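Local coordinates for levansucrase (Bacillus megaterium, PDB 3OM4), which belongs to the levansucrase/invertase family, whose members are built around a five-bladed beta-propeller, at residues G14-K25 with G368-T376. The protein carries 1 engineered substitution. Sequence-based numbering, arbitrary orientation.
Sequences GISHITRDNMVK and GKYKPLNDT
S16 and Y370 are joined by a hydrogen bond between 14-25 and 368-376: Y370 N gives its hydrogen to S16 OG over 2.8 Å, at an N-H...O angle of 160°, so the bond is nearly straight. A first torsion of -63° sets the hydroxyl beside the serine's own backbone N and directs it at 368-376. A water donates to G368 O at 2.7 Å and has a weak link to S16 OG; it lies in the plane of the Y370 ring, at its edge, while the phenol oxygen is held by L366 O. K369 flanks this joint. Its chain bends at chi2 and chi3, curling back to put NZ 3.6 Å from G14 C.

The second meeting point is where the short helix 20-24 packs against residues 372-376. The N22 side chain crosses that of P372 at about a right angle, and N22 CB packs 3.5 Å from T376 O. M23 brings its methyl CE to 3.3 Å from the same carbonyl oxygen, T376 O. T376 turns CG2 to K25 CB (3.9 Å), while its hydroxyl pairs with Q29 OE1. T19 caps the helix through a weak bond from N22 N to OG1.

Strand 16-17 edges the sheet containing 306-315, bonding to T315, and strand 371-382 edges the sheet containing 356-363. The contact thus brings edge strand 16-17 of one sheet against edge strand 371-382 of the next, an arrangement consistent with neighbouring blades of the five-bladed beta-propeller of this family.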
ATOM      1  N   GLY A  14       6.032  22.960   2.388  1.00  8.61           N
ATOM      2  CA  GLY A  14       7.293  22.478   1.829  1.00  8.70           C
ATOM      3  C   GLY A  14       7.232  21.052   1.319  1.00  8.74           C
ATOM      4  O   GLY A  14       8.265  20.386   1.202  1.00  8.69           O
ATOM      5  N   ILE A  15       6.020  20.585   1.022  1.00  8.72           N
ATOM      6  CA  ILE A  15       5.794  19.214   0.552  1.00  8.86           C
ATOM      7  C   ILE A  15       4.875  19.189  -0.672  1.00  8.65           C
ATOM      8  O   ILE A  15       4.234  20.189  -1.001  1.00  8.60           O
ATOM      9  CB  ILE A  15       5.266  18.276   1.689  1.00  8.91           C
ATOM     10  CG1 ILE A  15       3.881  18.715   2.187  1.00  9.29           C
ATOM     11  CG2 ILE A  15       6.277  18.190   2.836  1.00  9.20           C
ATOM     12  CD1 ILE A  15       3.478  18.131   3.543  1.00 10.60           C
ATOM     13  N   SER A  16       4.829  18.049  -1.354  1.00  8.52           N
ATOM     14  CA  SER A  16       4.022  17.911  -2.564  1.00  8.26           C
ATOM     15  C   SER A  16       2.570  17.581  -2.242  1.00  8.03           C
ATOM     16  O   SER A  16       2.250  17.149  -1.131  1.00  7.80           O
ATOM     17  CB  SER A  16       4.627  16.855  -3.490  1.00  8.34           C
ATOM     18  OG  SER A  16       5.916  17.262  -3.909  1.00  8.76           O
ATOM     19  N   HIS A  17       1.687  17.793  -3.213  1.00  7.92           N
ATOM     20  CA  HIS A  17       0.267  17.560  -2.993  1.00  7.98           C
ATOM     21  C   HIS A  17      -0.423  16.963  -4.201  1.00  7.84           C
ATOM     22  O   HIS A  17      -0.132  17.322  -5.344  1.00  7.98           O
ATOM     23  CB  HIS A  17      -0.432  18.854  -2.567  1.00  8.12           C
ATOM     24  CG  HIS A  17       0.182  19.490  -1.362  1.00  8.05           C
ATOM     25  ND1 HIS A  17      -0.036  19.023  -0.084  1.00  8.00           N
ATOM     26  CD2 HIS A  17       1.037  20.533  -1.242  1.00  8.49           C
ATOM     27  CE1 HIS A  17       0.648  19.758   0.773  1.00  8.66           C
ATOM     28  NE2 HIS A  17       1.305  20.684   0.097  1.00  8.16           N
ATOM     29  N   ILE A  18      -1.324  16.029  -3.920  1.00  7.59           N
ATOM     30  CA  ILE A  18      -2.243  15.499  -4.908  1.00  7.59           C
ATOM     31  C   ILE A  18      -3.400  16.491  -4.957  1.00  7.75           C
ATOM     32  O   ILE A  18      -4.190  16.586  -4.015  1.00  7.48           O
ATOM     33  CB  ILE A  18      -2.711  14.079  -4.520  1.00  7.51           C
ATOM     34  CG1 ILE A  18      -1.496  13.146  -4.444  1.00  7.24           C
ATOM     35  CG2 ILE A  18      -3.759  13.561  -5.508  1.00  7.56           C
ATOM     36  CD1 ILE A  18      -1.760  11.783  -3.824  1.00  7.85           C
ATOM     37  N   THR A  19      -3.467  17.258  -6.042  1.00  7.83           N
ATOM     38  CA  THR A  19      -4.361  18.414  -6.095  1.00  8.12           C
ATOM     39  C   THR A  19      -5.736  18.100  -6.667  1.00  8.43           C
ATOM     40  O   THR A  19      -5.897  17.185  -7.481  1.00  7.96           O
ATOM     41  CB  THR A  19      -3.737  19.598  -6.882  1.00  8.33           C
ATOM     42  OG1 THR A  19      -3.562  19.230  -8.256  1.00  8.88           O
ATOM     43  CG2 THR A  19      -2.392  19.994  -6.287  1.00  8.55           C
ATOM     44  N   ARG A  20      -6.724  18.879  -6.233  1.00  8.76           N
ATOM     45  CA  ARG A  20      -8.086  18.752  -6.733  1.00  9.51           C
ATOM     46  C   ARG A  20      -8.150  18.959  -8.247  1.00  9.95           C
ATOM     47  O   ARG A  20      -8.897  18.267  -8.934  1.00 10.31           O
ATOM     48  CB  ARG A  20      -9.020  19.719  -6.009  1.00  9.38           C
ATOM     49  CG  ARG A  20      -9.099  19.474  -4.505  1.00  8.94           C
ATOM     50  CD  ARG A  20     -10.299  20.161  -3.880  1.00  8.92           C
ATOM     51  NE  ARG A  20     -11.561  19.594  -4.352  1.00  8.94           N
ATOM     52  CZ  ARG A  20     -12.174  18.545  -3.811  1.00  9.77           C
ATOM     53  NH1 ARG A  20     -11.650  17.924  -2.763  1.00  9.00           N
ATOM     54  NH2 ARG A  20     -13.320  18.117  -4.323  1.00 10.90           N
ATOM     55  N   ASP A  21      -7.344  19.886  -8.759  1.00 10.69           N
ATOM     56  CA  ASP A  21      -7.304  20.171 -10.194  1.00 11.32           C
ATOM     57  C   ASP A  21      -6.848  18.967 -11.011  1.00 11.40           C
ATOM     58  O   ASP A  21      -7.409  18.682 -12.068  1.00 11.76           O
ATOM     59  CB  ASP A  21      -6.415  21.379 -10.489  1.00 11.78           C
ATOM     60  CG  ASP A  21      -6.644  21.943 -11.877  1.00 12.95           C
ATOM     61  OD1 ASP A  21      -7.818  22.164 -12.250  1.00 14.49           O
ATOM     62  OD2 ASP A  21      -5.648  22.165 -12.594  1.00 15.18           O
ATOM     63  N   ASN A  22      -5.837  18.258 -10.520  1.00 11.45           N
ATOM     64  CA  ASN A  22      -5.373  17.055 -11.199  1.00 11.42           C
ATOM     65  C   ASN A  22      -6.372  15.907 -11.116  1.00 10.94           C
ATOM     66  O   ASN A  22      -6.578  15.190 -12.095  1.00 10.66           O
ATOM     67  CB  ASN A  22      -3.993  16.640 -10.692  1.00 11.93           C
ATOM     68  CG  ASN A  22      -2.884  17.509 -11.264  1.00 12.80           C
ATOM     69  OD1 ASN A  22      -2.975  17.980 -12.400  1.00 15.10           O
ATOM     70  ND2 ASN A  22      -1.834  17.720 -10.487  1.00 13.71           N
ATOM     71  N   MET A  23      -7.012  15.762  -9.959  1.00 10.47           N
ATOM     72  CA  MET A  23      -8.009  14.712  -9.750  1.00 10.33           C
ATOM     73  C   MET A  23      -9.271  14.882 -10.603  1.00 10.36           C
ATOM     74  O   MET A  23      -9.789  13.895 -11.137  1.00 10.13           O
ATOM     75  CB  MET A  23      -8.370  14.605  -8.267  1.00 10.30           C
ATOM     76  CG  MET A  23      -7.224  14.144  -7.365  1.00 10.37           C
ATOM     77  SD  MET A  23      -6.612  12.497  -7.769  1.00 12.07           S
ATOM     78  CE  MET A  23      -5.174  12.871  -8.756  1.00 12.35           C
ATOM     79  N   VAL A  24      -9.751  16.121 -10.741  1.00 10.29           N
ATOM     80  CA  VAL A  24     -10.964  16.388 -11.530  0.70 10.46           C
ATOM     81  C   VAL A  24     -10.769  16.074 -13.014  1.00 10.51           C
ATOM     82  O   VAL A  24     -11.737  15.806 -13.728  1.00 10.69           O
ATOM     83  CB  VAL A  24     -11.531  17.837 -11.349  0.70 10.49           C
ATOM     84  CG1 VAL A  24     -11.899  18.106  -9.889  0.70 10.86           C
ATOM     85  CG2 VAL A  24     -10.570  18.897 -11.892  0.70 10.47           C
ATOM     86  N   LYS A  25      -9.517  16.076 -13.468  1.00 10.57           N
ATOM     87  CA  LYS A  25      -9.196  15.765 -14.862  1.00 10.78           C
ATOM     88  C   LYS A  25      -9.193  14.262 -15.159  1.00 10.59           C
ATOM     89  O   LYS A  25      -9.210  13.855 -16.325  1.00 10.52           O
ATOM     90  CB  LYS A  25      -7.851  16.378 -15.250  1.00 10.98           C
ATOM     91  CG  LYS A  25      -7.868  17.899 -15.354  1.00 12.14           C
ATOM     92  CD  LYS A  25      -6.459  18.433 -15.555  1.00 14.06           C
ATOM     93  CE  LYS A  25      -6.454  19.898 -15.965  1.00 15.74           C
ATOM     94  NZ  LYS A  25      -6.804  20.813 -14.847  1.00 17.03           N
ATOM     95  N   GLY A 368      12.549  15.313  -2.761  1.00 15.24           N
ATOM     96  CA  GLY A 368      12.260  16.485  -3.587  1.00 15.00           C
ATOM     97  C   GLY A 368      10.793  16.624  -3.947  1.00 14.82           C
ATOM     98  O   GLY A 368       9.939  15.907  -3.413  1.00 14.93           O
ATOM     99  N   LYS A 369      10.508  17.556  -4.853  1.00 14.42           N
ATOM    100  CA  LYS A 369       9.145  17.818  -5.310  1.00 13.98           C
ATOM    101  C   LYS A 369       8.665  16.697  -6.223  1.00 13.25           C
ATOM    102  O   LYS A 369       9.321  16.379  -7.217  1.00 13.49           O
ATOM    103  CB  LYS A 369       9.074  19.154  -6.058  1.00 14.23           C
ATOM    104  CG  LYS A 369       9.550  20.376  -5.266  1.00 15.39           C
ATOM    105  CD  LYS A 369       8.414  21.075  -4.516  1.00 17.52           C
ATOM    106  CE  LYS A 369       8.232  20.538  -3.102  1.00 18.15           C
ATOM    107  NZ  LYS A 369       7.476  21.499  -2.247  1.00 19.08           N
ATOM    108  N   TYR A 370       7.526  16.100  -5.877  1.00 12.26           N
ATOM    109  CA  TYR A 370       6.929  15.041  -6.687  1.00 11.36           C
ATOM    110  C   TYR A 370       5.876  15.595  -7.630  1.00 11.27           C
ATOM    111  O   TYR A 370       4.924  16.252  -7.199  1.00 11.52           O
ATOM    112  CB  TYR A 370       6.346  13.929  -5.805  1.00 10.94           C
ATOM    113  CG  TYR A 370       7.415  12.996  -5.308  1.00  9.50           C
ATOM    114  CD1 TYR A 370       8.108  13.269  -4.130  1.00  8.47           C
ATOM    115  CD2 TYR A 370       7.765  11.862  -6.037  1.00  7.89           C
ATOM    116  CE1 TYR A 370       9.116  12.420  -3.680  1.00  8.05           C
ATOM    117  CE2 TYR A 370       8.770  11.009  -5.601  1.00  7.85           C
ATOM    118  CZ  TYR A 370       9.439  11.294  -4.423  1.00  7.43           C
ATOM    119  OH  TYR A 370      10.435  10.453  -3.992  1.00  9.19           O
ATOM    120  N   LYS A 371       6.066  15.323  -8.916  1.00 10.88           N
ATOM    121  CA  LYS A 371       5.165  15.792  -9.960  1.00 10.74           C
ATOM    122  C   LYS A 371       4.341  14.627 -10.503  1.00 10.05           C
ATOM    123  O   LYS A 371       4.840  13.503 -10.580  1.00  9.86           O
ATOM    124  CB  LYS A 371       5.953  16.466 -11.087  1.00 11.07           C
ATOM    125  CG  LYS A 371       6.663  17.757 -10.667  1.00 12.70           C
ATOM    126  CD  LYS A 371       6.771  18.756 -11.816  1.00 15.98           C
ATOM    127  CE  LYS A 371       7.711  18.276 -12.920  1.00 17.44           C
ATOM    128  NZ  LYS A 371       8.012  19.361 -13.901  1.00 19.55           N
ATOM    129  N   PRO A 372       3.075  14.893 -10.883  1.00  9.62           N
ATOM    130  CA  PRO A 372       2.170  13.818 -11.309  1.00  9.31           C
ATOM    131  C   PRO A 372       2.547  13.160 -12.638  1.00  9.23           C
ATOM    132  O   PRO A 372       2.847  13.851 -13.619  1.00  9.14           O
ATOM    133  CB  PRO A 372       0.812  14.521 -11.425  1.00  9.29           C
ATOM    134  CG  PRO A 372       1.132  15.970 -11.595  1.00  9.50           C
ATOM    135  CD  PRO A 372       2.402  16.207 -10.845  1.00  9.65           C
ATOM    136  N   LEU A 373       2.528  11.830 -12.658  1.00  8.83           N
ATOM    137  CA  LEU A 373       2.715  11.076 -13.896  1.00  8.91           C
ATOM    138  C   LEU A 373       1.490  11.241 -14.792  1.00  8.92           C
ATOM    139  O   LEU A 373       0.359  11.305 -14.303  1.00  8.88           O
ATOM    140  CB  LEU A 373       2.966   9.595 -13.605  1.00  8.71           C
ATOM    141  CG  LEU A 373       4.213   9.219 -12.789  1.00  8.78           C
ATOM    142  CD1 LEU A 373       4.172   7.752 -12.404  1.00  7.97           C
ATOM    143  CD2 LEU A 373       5.505   9.530 -13.532  1.00  8.99           C
ATOM    144  N   ASN A 374       1.723  11.331 -16.100  1.00  9.02           N
ATOM    145  CA  ASN A 374       0.644  11.506 -17.079  1.00  9.13           C
ATOM    146  C   ASN A 374      -0.216  12.735 -16.772  1.00  9.30           C
ATOM    147  O   ASN A 374      -1.441  12.715 -16.928  1.00  9.49           O
ATOM    148  CB  ASN A 374      -0.204  10.230 -17.171  1.00  8.80           C
ATOM    149  CG  ASN A 374       0.642   8.987 -17.359  1.00  9.01           C
ATOM    150  OD1 ASN A 374       1.364   8.862 -18.349  1.00  7.65           O
ATOM    151  ND2 ASN A 374       0.572   8.062 -16.401  1.00  8.28           N
ATOM    152  N   ASP A 375       0.455  13.790 -16.310  1.00  9.70           N
ATOM    153  CA  ASP A 375      -0.140  15.100 -16.032  1.00 10.31           C
ATOM    154  C   ASP A 375      -1.025  15.144 -14.789  1.00  9.91           C
ATOM    155  O   ASP A 375      -1.034  16.141 -14.074  1.00 10.15           O
ATOM    156  CB  ASP A 375      -0.893  15.646 -17.254  1.00 10.97           C
ATOM    157  CG  ASP A 375      -0.003  15.780 -18.479  1.00 12.56           C
ATOM    158  OD1 ASP A 375      -0.452  15.397 -19.577  1.00 15.89           O
ATOM    159  OD2 ASP A 375       1.144  16.259 -18.347  1.00 15.17           O
ATOM    160  N   THR A 376      -1.764  14.066 -14.538  1.00  9.26           N
ATOM    161  CA  THR A 376      -2.801  14.062 -13.506  1.00  8.68           C
ATOM    162  C   THR A 376      -2.447  13.205 -12.299  1.00  8.30           C
ATOM    163  O   THR A 376      -3.042  13.363 -11.232  1.00  8.30           O
ATOM    164  CB  THR A 376      -4.127  13.521 -14.060  1.00  8.66           C
ATOM    165  OG1 THR A 376      -3.968  12.130 -14.375  1.00  8.58           O
ATOM    166  CG2 THR A 376      -4.561  14.297 -15.308  1.00  8.67           C
TER
HETATM  167  O   HOH W   1       8.035  16.152  -1.460  1.00 23.13           O